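Local coordinates for protein probable fatty acyl-CoA transferase Rv3272 (Mycobacterium tuberculosis, PDB 5YX6) that binds fatty acyl-CoAs of varying chain length, palmitoyl-CoA most strongly, and is probably a family III CoA transferase of fatty acid metabolism, at residues Ala36-Val41 with Arg71-Val76; Val99-Arg104 with Leu125-Leu130. All coordinates share one frame; numbering follows the deposited sequence.

How the interactions relate
Both interactions pair neighbouring strands of the six-stranded parallel sheet in the large Rossmann-fold domain. From the N terminus, the chain lays down strand 14-17, passes through helix 23-33 and returns as strand 37-42. Interaction 1 then closes a loop of 29 residues, without helix, when strand 74-77 settles at the outer side of 37-42. After helix 83-94 the chain crosses to the other flank of strand 14-17 as strand 98-101, and interaction 2 closes a second loop, of 20 residues, just over half of them helical, with strand 126-131. The two loops follow in series, neither enclosing nor crossing the other. The centres of the two contacts lie about 15 Å apart, with strand 14-17 hydrogen-bonded between 37-42 and 98-101.

Interaction 1: residues Ala36-Val41 with Arg71-Val76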
ATOM      1  N   ALA A  36     -13.354  15.945  -6.304  1.00 29.73           N
ATOM      2  CA  ALA A  36     -13.753  15.672  -7.685  1.00 27.74           C
ATOM      3  C   ALA A  36     -15.199  15.195  -7.762  1.00 28.63           C
ATOM      4  O   ALA A  36     -15.719  14.600  -6.820  1.00 27.89           O
ATOM      5  CB  ALA A  36     -12.833  14.635  -8.308  1.00 22.11           C
ATOM      6  N   GLU A  37     -15.859  15.487  -8.876  1.00 30.28           N
ATOM      7  CA  GLU A  37     -17.144  14.878  -9.173  1.00 28.65           C
ATOM      8  C   GLU A  37     -16.883  13.548  -9.857  1.00 28.36           C
ATOM      9  O   GLU A  37     -16.436  13.516 -10.997  1.00 30.70           O
ATOM     10  CB  GLU A  37     -17.996  15.784 -10.063  1.00 30.96           C
ATOM     11  CG  GLU A  37     -19.284  15.133 -10.566  1.00 37.82           C
ATOM     12  CD  GLU A  37     -20.121  16.057 -11.456  1.00 42.63           C
ATOM     13  OE1 GLU A  37     -19.582  16.580 -12.457  1.00 42.67           O
ATOM     14  OE2 GLU A  37     -21.321  16.251 -11.163  1.00 44.49           O
ATOM     15  N   VAL A  38     -17.169  12.452  -9.164  1.00 30.50           N
ATOM     16  CA  VAL A  38     -16.874  11.127  -9.688  1.00 27.85           C
ATOM     17  C   VAL A  38     -18.149  10.373 -10.033  1.00 26.45           C
ATOM     18  O   VAL A  38     -18.994  10.128  -9.184  1.00 28.85           O
ATOM     19  CB  VAL A  38     -16.048  10.301  -8.684  1.00 28.70           C
ATOM     20  CG1 VAL A  38     -15.873   8.874  -9.182  1.00 24.12           C
ATOM     21  CG2 VAL A  38     -14.700  10.972  -8.428  1.00 25.53           C
ATOM     22  N   ILE A  39     -18.283  10.012 -11.299  1.00 28.51           N
ATOM     23  CA  ILE A  39     -19.499   9.384 -11.791  1.00 27.70           C
ATOM     24  C   ILE A  39     -19.257   7.907 -12.044  1.00 27.20           C
ATOM     25  O   ILE A  39     -18.485   7.552 -12.939  1.00 26.18           O
ATOM     26  CB  ILE A  39     -19.993  10.043 -13.097  1.00 26.46           C
ATOM     27  CG1 ILE A  39     -20.207  11.540 -12.899  1.00 23.94           C
ATOM     28  CG2 ILE A  39     -21.264   9.364 -13.597  1.00 24.00           C
ATOM     29  CD1 ILE A  39     -20.589  12.250 -14.174  1.00 27.90           C
ATOM     30  N   LYS A  40     -19.888   7.059 -11.232  1.00 25.96           N
ATOM     31  CA  LYS A  40     -19.840   5.615 -11.427  1.00 30.07           C
ATOM     32  C   LYS A  40     -20.635   5.236 -12.666  1.00 28.07           C
ATOM     33  O   LYS A  40     -21.709   5.774 -12.900  1.00 26.56           O
ATOM     34  CB  LYS A  40     -20.404   4.864 -10.219  1.00 27.53           C
ATOM     35  CG  LYS A  40     -19.503   4.761  -9.024  1.00 34.21           C
ATOM     36  CD  LYS A  40     -20.117   3.831  -7.986  1.00 36.17           C
ATOM     37  CE  LYS A  40     -19.887   2.355  -8.319  1.00 40.58           C
ATOM     38  NZ  LYS A  40     -18.441   1.971  -8.284  1.00 41.49           N
ATOM     39  N   VAL A  41     -20.095   4.318 -13.456  1.00 27.14           N
ATOM     40  CA  VAL A  41     -20.822   3.724 -14.560  1.00 29.77           C
ATOM     41  C   VAL A  41     -21.097   2.257 -14.221  1.00 34.08           C
ATOM     42  O   VAL A  41     -20.174   1.451 -14.162  1.00 36.66           O
ATOM     43  CB  VAL A  41     -20.036   3.835 -15.880  1.00 31.13           C
ATOM     44  CG1 VAL A  41     -20.769   3.118 -17.016  1.00 27.41           C
ATOM     45  CG2 VAL A  41     -19.773   5.317 -16.227  1.00 31.96           C
ATOM     46  N   ARG A  71     -18.958   6.517  -1.393  1.00 30.48           N
ATOM     47  CA  ARG A  71     -19.670   7.621  -0.781  1.00 31.65           C
ATOM     48  C   ARG A  71     -19.429   8.910  -1.563  1.00 35.27           C
ATOM     49  O   ARG A  71     -18.309   9.184  -1.991  1.00 34.72           O
ATOM     50  CB  ARG A  71     -19.247   7.761   0.680  1.00 32.93           C
ATOM     51  CG  ARG A  71     -19.591   6.536   1.515  1.00 35.91           C
ATOM     52  CD  ARG A  71     -18.874   6.498   2.844  1.00 29.97           C
ATOM     53  NE  ARG A  71     -17.424   6.421   2.671  1.00 35.76           N
ATOM     54  CZ  ARG A  71     -16.585   7.431   2.875  1.00 33.54           C
ATOM     55  NH1 ARG A  71     -15.284   7.262   2.686  1.00 39.64           N
ATOM     56  NH2 ARG A  71     -17.047   8.609   3.264  1.00 39.56           N
ATOM     57  N   GLY A  72     -20.494   9.671  -1.798  1.00 37.34           N
ATOM     58  CA  GLY A  72     -20.368  10.966  -2.442  1.00 33.81           C
ATOM     59  C   GLY A  72     -20.186  10.834  -3.939  1.00 29.35           C
ATOM     60  O   GLY A  72     -19.950  11.820  -4.634  1.00 31.13           O
ATOM     61  N   LYS A  73     -20.267   9.612  -4.444  1.00 31.02           N
ATOM     62  CA  LYS A  73     -20.205   9.417  -5.881  1.00 29.08           C
ATOM     63  C   LYS A  73     -21.584   9.572  -6.503  1.00 34.26           C
ATOM     64  O   LYS A  73     -22.598   9.566  -5.802  1.00 31.73           O
ATOM     65  CB  LYS A  73     -19.617   8.055  -6.221  1.00 25.38           C
ATOM     66  CG  LYS A  73     -18.140   7.948  -5.905  1.00 29.51           C
ATOM     67  CD  LYS A  73     -17.583   6.604  -6.336  1.00 33.17           C
ATOM     68  CE  LYS A  73     -16.150   6.394  -5.856  1.00 29.73           C
ATOM     69  NZ  LYS A  73     -15.641   5.072  -6.333  1.00 33.44           N
ATOM     70  N   LYS A  74     -21.608   9.758  -7.817  1.00 31.55           N
ATOM     71  CA  LYS A  74     -22.843   9.716  -8.577  1.00 31.04           C
ATOM     72  C   LYS A  74     -22.903   8.442  -9.399  1.00 30.34           C
ATOM     73  O   LYS A  74     -21.888   7.772  -9.585  1.00 31.12           O
ATOM     74  CB  LYS A  74     -22.970  10.970  -9.441  1.00 31.25           C
ATOM     75  CG  LYS A  74     -22.850  12.195  -8.570  1.00 30.18           C
ATOM     76  CD  LYS A  74     -23.208  13.484  -9.252  1.00 34.81           C
ATOM     77  CE  LYS A  74     -23.150  14.620  -8.237  1.00 37.09           C
ATOM     78  NZ  LYS A  74     -23.401  15.958  -8.844  1.00 53.82           N
ATOM     79  N   SER A  75     -24.093   8.098  -9.878  1.00 29.49           N
ATOM     80  CA  SER A  75     -24.272   6.851 -10.601  1.00 28.75           C
ATOM     81  C   SER A  75     -25.116   6.985 -11.860  1.00 31.93           C
ATOM     82  O   SER A  75     -26.166   7.640 -11.865  1.00 31.11           O
ATOM     83  CB  SER A  75     -24.900   5.793  -9.676  1.00 28.23           C
ATOM     84  OG  SER A  75     -25.118   4.563 -10.356  1.00 26.77           O
ATOM     85  N   VAL A  76     -24.632   6.371 -12.933  1.00 26.60           N
ATOM     86  CA  VAL A  76     -25.433   6.189 -14.122  1.00 30.14           C
ATOM     87  C   VAL A  76     -25.485   4.690 -14.364  1.00 35.97           C
ATOM     88  O   VAL A  76     -24.521   3.965 -14.102  1.00 35.06           O
ATOM     89  CB  VAL A  76     -24.896   6.958 -15.371  1.00 30.41           C
ATOM     90  CG1 VAL A  76     -24.802   8.451 -15.076  1.00 27.58           C
ATOM     91  CG2 VAL A  76     -23.557   6.403 -15.843  1.00 30.69           C
TER
HETATM   92  O   HOH W   1     -18.902  12.959  -7.091  1.00 33.12           O
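Lys74 and its neighbours pair with Ile39, Lys40 and Val41 as parallel strands, in register Ile39-Lys74, Lys40-Ser75 and Val41-Val76. Three backbone bonds hold the pair. Val38 O accepts from Lys74 N at 3.0 Å, nearly straight at N-H (175°); Lys40 N reaches Lys74 O at 2.7 Å, tilted from the carbonyl plane; and Lys40 O takes Val76 N. One step before the first of these bonds, a water bridges Val38 N and Gly72 O.

A salt bridge is made on the face of Ile39 and Val76: the extended Lys74 chain brings NZ to 3.1 Å from Glu37 OE2, on the anti lone pair, while OE1 of Glu37 pairs with Arg14.

Apolar contacts occupy the same face, with Ile39 CG2 3.9 Å from Val76 CG1 and Val76 CG2 against Val41 CG2. On the other face the Lys73 methylenes lie alongside Val38, and Lys73 CD comes 3.8 Å from Lys40 CG. Lys40 NZ and Lys73 NZ lie 4.6 Å apart, a proximity of like charges probably eased by Asp17 and Asn69 at Lys73 and Glu47 and Asn70 at Lys40.

Helix 23-33 packs on Val38 and Lys73, helix 387-390 covers Ile39 and Val76 on the other face, and strand 14-17 flanks 37-42.

Interaction 2: residues Val99-Arg104 with Leu125-Leu130; sequences VLEAFR and LIYARL
Val99, Leu100 and Glu101 pair in parallel with Tyr127, Ala128 and Arg129, joining two adjacent strands of the Rossmann-fold sheet, with helices 107-110 and 115-121 in the connection between them. Four backbone bonds of 2.8-2.9 Å run between the strands: Val99 N to Ile126 O, Ala128 N to Val99 O, Glu101 N to Ala128 O and Leu130 N to Glu101 O.

The tightly packed part lies toward the start of both strands. Val99 CG1, anti to its backbone N (chi1 167°), sits over one face of the Tyr127 ring, toward the rim, 4.1 Å from CE2. The other branch, CG2, meets the two methyls of Leu125. Tyr127 OH reaches Leu113 O, and helix 115-121 covers Leu125 and Tyr127. On the opposite face Leu100 CD2 presses against Ala128 CB at 3.6 Å, beneath Val186 of helix 173-196, the helix that carries Asp175, the inferred nucleophile.

The far end is wetter and more polar. Glu101 bends at chi2 (-99°), turning its carboxylate to Arg129, whose NE gives a salt bridge to OE1 at 3.0 Å. The carboxylate and guanidinium planes stand 70° apart, so they do not form a flat two-pronged pair. Glu109 binds NH2 of the same guanidinium. Glu101 OE2 weakly accepts from Phe103 N, 2.7 Å away, and also meets two waters, one of them weakly. That weaker one lies in the guanidinium plane at its edge, accepting from Arg129 NH1 at 3.0 Å.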
ATOM      1  N   VAL A  99     -10.982   9.398 -17.226  1.00 26.04           N
ATOM      2  CA  VAL A  99     -11.666   8.115 -17.253  1.00 29.60           C
ATOM      3  C   VAL A  99     -10.865   7.080 -16.446  1.00 29.25           C
ATOM      4  O   VAL A  99      -9.660   6.930 -16.656  1.00 29.07           O
ATOM      5  CB  VAL A  99     -11.876   7.620 -18.704  1.00 26.74           C
ATOM      6  CG1 VAL A  99     -12.284   6.155 -18.724  1.00 29.74           C
ATOM      7  CG2 VAL A  99     -12.913   8.481 -19.392  1.00 26.31           C
ATOM      8  N   LEU A 100     -11.537   6.393 -15.519  1.00 28.07           N
ATOM      9  CA  LEU A 100     -10.958   5.278 -14.758  1.00 26.29           C
ATOM     10  C   LEU A 100     -11.559   3.975 -15.227  1.00 31.25           C
ATOM     11  O   LEU A 100     -12.782   3.819 -15.228  1.00 32.51           O
ATOM     12  CB  LEU A 100     -11.213   5.406 -13.260  1.00 28.62           C
ATOM     13  CG  LEU A 100     -10.635   6.558 -12.458  1.00 33.06           C
ATOM     14  CD1 LEU A 100     -10.975   6.360 -10.996  1.00 31.26           C
ATOM     15  CD2 LEU A 100      -9.141   6.578 -12.666  1.00 34.43           C
ATOM     16  N   GLU A 101     -10.714   3.036 -15.633  1.00 33.94           N
ATOM     17  CA  GLU A 101     -11.209   1.741 -16.094  1.00 36.48           C
ATOM     18  C   GLU A 101     -10.419   0.551 -15.536  1.00 35.06           C
ATOM     19  O   GLU A 101      -9.196   0.609 -15.432  1.00 37.02           O
ATOM     20  CB  GLU A 101     -11.185   1.723 -17.620  1.00 33.11           C
ATOM     21  CG  GLU A 101     -11.539   0.387 -18.209  1.00 46.54           C
ATOM     22  CD  GLU A 101     -10.326  -0.425 -18.615  1.00 46.26           C
ATOM     23  OE1 GLU A 101      -9.338   0.172 -19.100  1.00 45.51           O
ATOM     24  OE2 GLU A 101     -10.374  -1.662 -18.463  1.00 46.98           O
ATOM     25  N   ALA A 102     -11.119  -0.535 -15.204  1.00 37.44           N
ATOM     26  CA  ALA A 102     -10.486  -1.709 -14.605  1.00 36.64           C
ATOM     27  C   ALA A 102     -11.007  -3.040 -15.164  1.00 43.63           C
ATOM     28  O   ALA A 102     -11.013  -4.053 -14.463  1.00 47.00           O
ATOM     29  CB  ALA A 102     -10.655  -1.678 -13.095  1.00 33.65           C
ATOM     30  N   PHE A 103     -11.449  -3.042 -16.414  1.00 40.43           N
ATOM     31  CA  PHE A 103     -11.791  -4.294 -17.071  1.00 46.62           C
ATOM     32  C   PHE A 103     -10.493  -4.993 -17.438  1.00 52.44           C
ATOM     33  O   PHE A 103      -9.423  -4.390 -17.365  1.00 50.54           O
ATOM     34  CB  PHE A 103     -12.640  -4.067 -18.326  1.00 43.57           C
ATOM     35  CG  PHE A 103     -13.950  -3.388 -18.058  1.00 44.05           C
ATOM     36  CD1 PHE A 103     -14.853  -3.924 -17.157  1.00 38.20           C
ATOM     37  CD2 PHE A 103     -14.280  -2.211 -18.716  1.00 44.81           C
ATOM     38  CE1 PHE A 103     -16.054  -3.301 -16.905  1.00 38.57           C
ATOM     39  CE2 PHE A 103     -15.482  -1.579 -18.471  1.00 40.54           C
ATOM     40  CZ  PHE A 103     -16.371  -2.127 -17.562  1.00 44.31           C
ATOM     41  N   ARG A 104     -10.575  -6.269 -17.797  1.00 54.50           N
ATOM     42  CA  ARG A 104      -9.392  -6.973 -18.271  1.00 54.95           C
ATOM     43  C   ARG A 104      -9.008  -6.369 -19.622  1.00 49.60           C
ATOM     44  O   ARG A 104      -9.877  -5.863 -20.338  1.00 44.71           O
ATOM     45  CB  ARG A 104      -9.649  -8.483 -18.382  1.00 56.81           C
ATOM     46  CG  ARG A 104     -10.434  -8.892 -19.623  1.00 53.00           C
ATOM     47  CD  ARG A 104     -10.739 -10.376 -19.601  1.00 60.06           C
ATOM     48  NE  ARG A 104     -11.646 -10.725 -18.513  1.00 65.51           N
ATOM     49  CZ  ARG A 104     -12.086 -11.956 -18.275  1.00 68.42           C
ATOM     50  NH1 ARG A 104     -11.689 -12.962 -19.046  1.00 64.58           N
ATOM     51  NH2 ARG A 104     -12.912 -12.183 -17.260  1.00 63.79           N
ATOM     52  N   LEU A 125      -8.466  14.743 -22.118  1.00 32.76           N
ATOM     53  CA  LEU A 125      -8.874  13.583 -21.337  1.00 33.15           C
ATOM     54  C   LEU A 125      -7.703  12.725 -20.859  1.00 28.32           C
ATOM     55  O   LEU A 125      -6.871  12.272 -21.642  1.00 29.92           O
ATOM     56  CB  LEU A 125      -9.843  12.718 -22.140  1.00 32.88           C
ATOM     57  CG  LEU A 125     -10.409  11.539 -21.352  1.00 34.33           C
ATOM     58  CD1 LEU A 125     -11.238  12.046 -20.190  1.00 34.64           C
ATOM     59  CD2 LEU A 125     -11.243  10.668 -22.260  1.00 35.89           C
ATOM     60  N   ILE A 126      -7.663  12.511 -19.552  1.00 26.58           N
ATOM     61  CA  ILE A 126      -6.723  11.594 -18.942  1.00 27.59           C
ATOM     62  C   ILE A 126      -7.381  10.219 -18.850  1.00 27.07           C
ATOM     63  O   ILE A 126      -8.541  10.097 -18.447  1.00 29.28           O
ATOM     64  CB  ILE A 126      -6.279  12.115 -17.566  1.00 28.81           C
ATOM     65  CG1 ILE A 126      -5.386  13.337 -17.770  1.00 25.91           C
ATOM     66  CG2 ILE A 126      -5.551  11.039 -16.771  1.00 24.55           C
ATOM     67  CD1 ILE A 126      -5.383  14.293 -16.630  1.00 28.50           C
ATOM     68  N   TYR A 127      -6.657   9.195 -19.284  1.00 27.06           N
ATOM     69  CA  TYR A 127      -7.188   7.838 -19.348  1.00 29.33           C
ATOM     70  C   TYR A 127      -6.391   6.915 -18.428  1.00 27.93           C
ATOM     71  O   TYR A 127      -5.197   6.754 -18.615  1.00 29.45           O
ATOM     72  CB  TYR A 127      -7.137   7.330 -20.789  1.00 28.98           C
ATOM     73  CG  TYR A 127      -8.099   6.216 -21.117  1.00 34.66           C
ATOM     74  CD1 TYR A 127      -7.857   4.911 -20.702  1.00 31.97           C
ATOM     75  CD2 TYR A 127      -9.236   6.464 -21.874  1.00 34.85           C
ATOM     76  CE1 TYR A 127      -8.733   3.889 -21.018  1.00 34.23           C
ATOM     77  CE2 TYR A 127     -10.117   5.453 -22.192  1.00 32.53           C
ATOM     78  CZ  TYR A 127      -9.863   4.168 -21.766  1.00 40.03           C
ATOM     79  OH  TYR A 127     -10.745   3.161 -22.092  1.00 41.14           O
ATOM     80  N   ALA A 128      -7.043   6.322 -17.435  1.00 27.53           N
ATOM     81  CA  ALA A 128      -6.333   5.513 -16.448  1.00 29.21           C
ATOM     82  C   ALA A 128      -6.815   4.059 -16.405  1.00 31.65           C
ATOM     83  O   ALA A 128      -8.006   3.808 -16.247  1.00 32.29           O
ATOM     84  CB  ALA A 128      -6.456   6.156 -15.063  1.00 24.62           C
ATOM     85  N   ARG A 129      -5.886   3.113 -16.536  1.00 30.80           N
ATOM     86  CA  ARG A 129      -6.209   1.681 -16.563  1.00 30.16           C
ATOM     87  C   ARG A 129      -5.614   0.900 -15.391  1.00 33.50           C
ATOM     88  O   ARG A 129      -4.407   0.945 -15.144  1.00 32.52           O
ATOM     89  CB  ARG A 129      -5.744   1.062 -17.879  1.00 33.01           C
ATOM     90  CG  ARG A 129      -5.940   1.995 -19.059  1.00 30.70           C
ATOM     91  CD  ARG A 129      -5.732   1.313 -20.391  1.00 31.64           C
ATOM     92  NE  ARG A 129      -6.824   0.405 -20.720  1.00 38.23           N
ATOM     93  CZ  ARG A 129      -7.024  -0.100 -21.929  1.00 39.59           C
ATOM     94  NH1 ARG A 129      -8.045  -0.917 -22.148  1.00 46.03           N
ATOM     95  NH2 ARG A 129      -6.208   0.230 -22.921  1.00 39.00           N
ATOM     96  N   LEU A 130      -6.476   0.197 -14.664  1.00 32.29           N
ATOM     97  CA  LEU A 130      -6.049  -0.688 -13.583  1.00 34.68           C
ATOM     98  C   LEU A 130      -6.281  -2.152 -13.961  1.00 32.93           C
ATOM     99  O   LEU A 130      -7.406  -2.541 -14.260  1.00 33.76           O
ATOM    100  CB  LEU A 130      -6.787  -0.343 -12.292  1.00 31.45           C
ATOM    101  CG  LEU A 130      -6.492  -1.215 -11.072  1.00 39.27           C
ATOM    102  CD1 LEU A 130      -5.026  -1.168 -10.719  1.00 32.48           C
ATOM    103  CD2 LEU A 130      -7.324  -0.744  -9.889  1.00 41.07           C
TER
HETATM  104  O   HOH W   2     -10.305  -2.592 -20.993  1.00 40.43           O
HETATM  105  O   HOH W   3      -7.579  -2.332 -18.945  1.00 41.06           O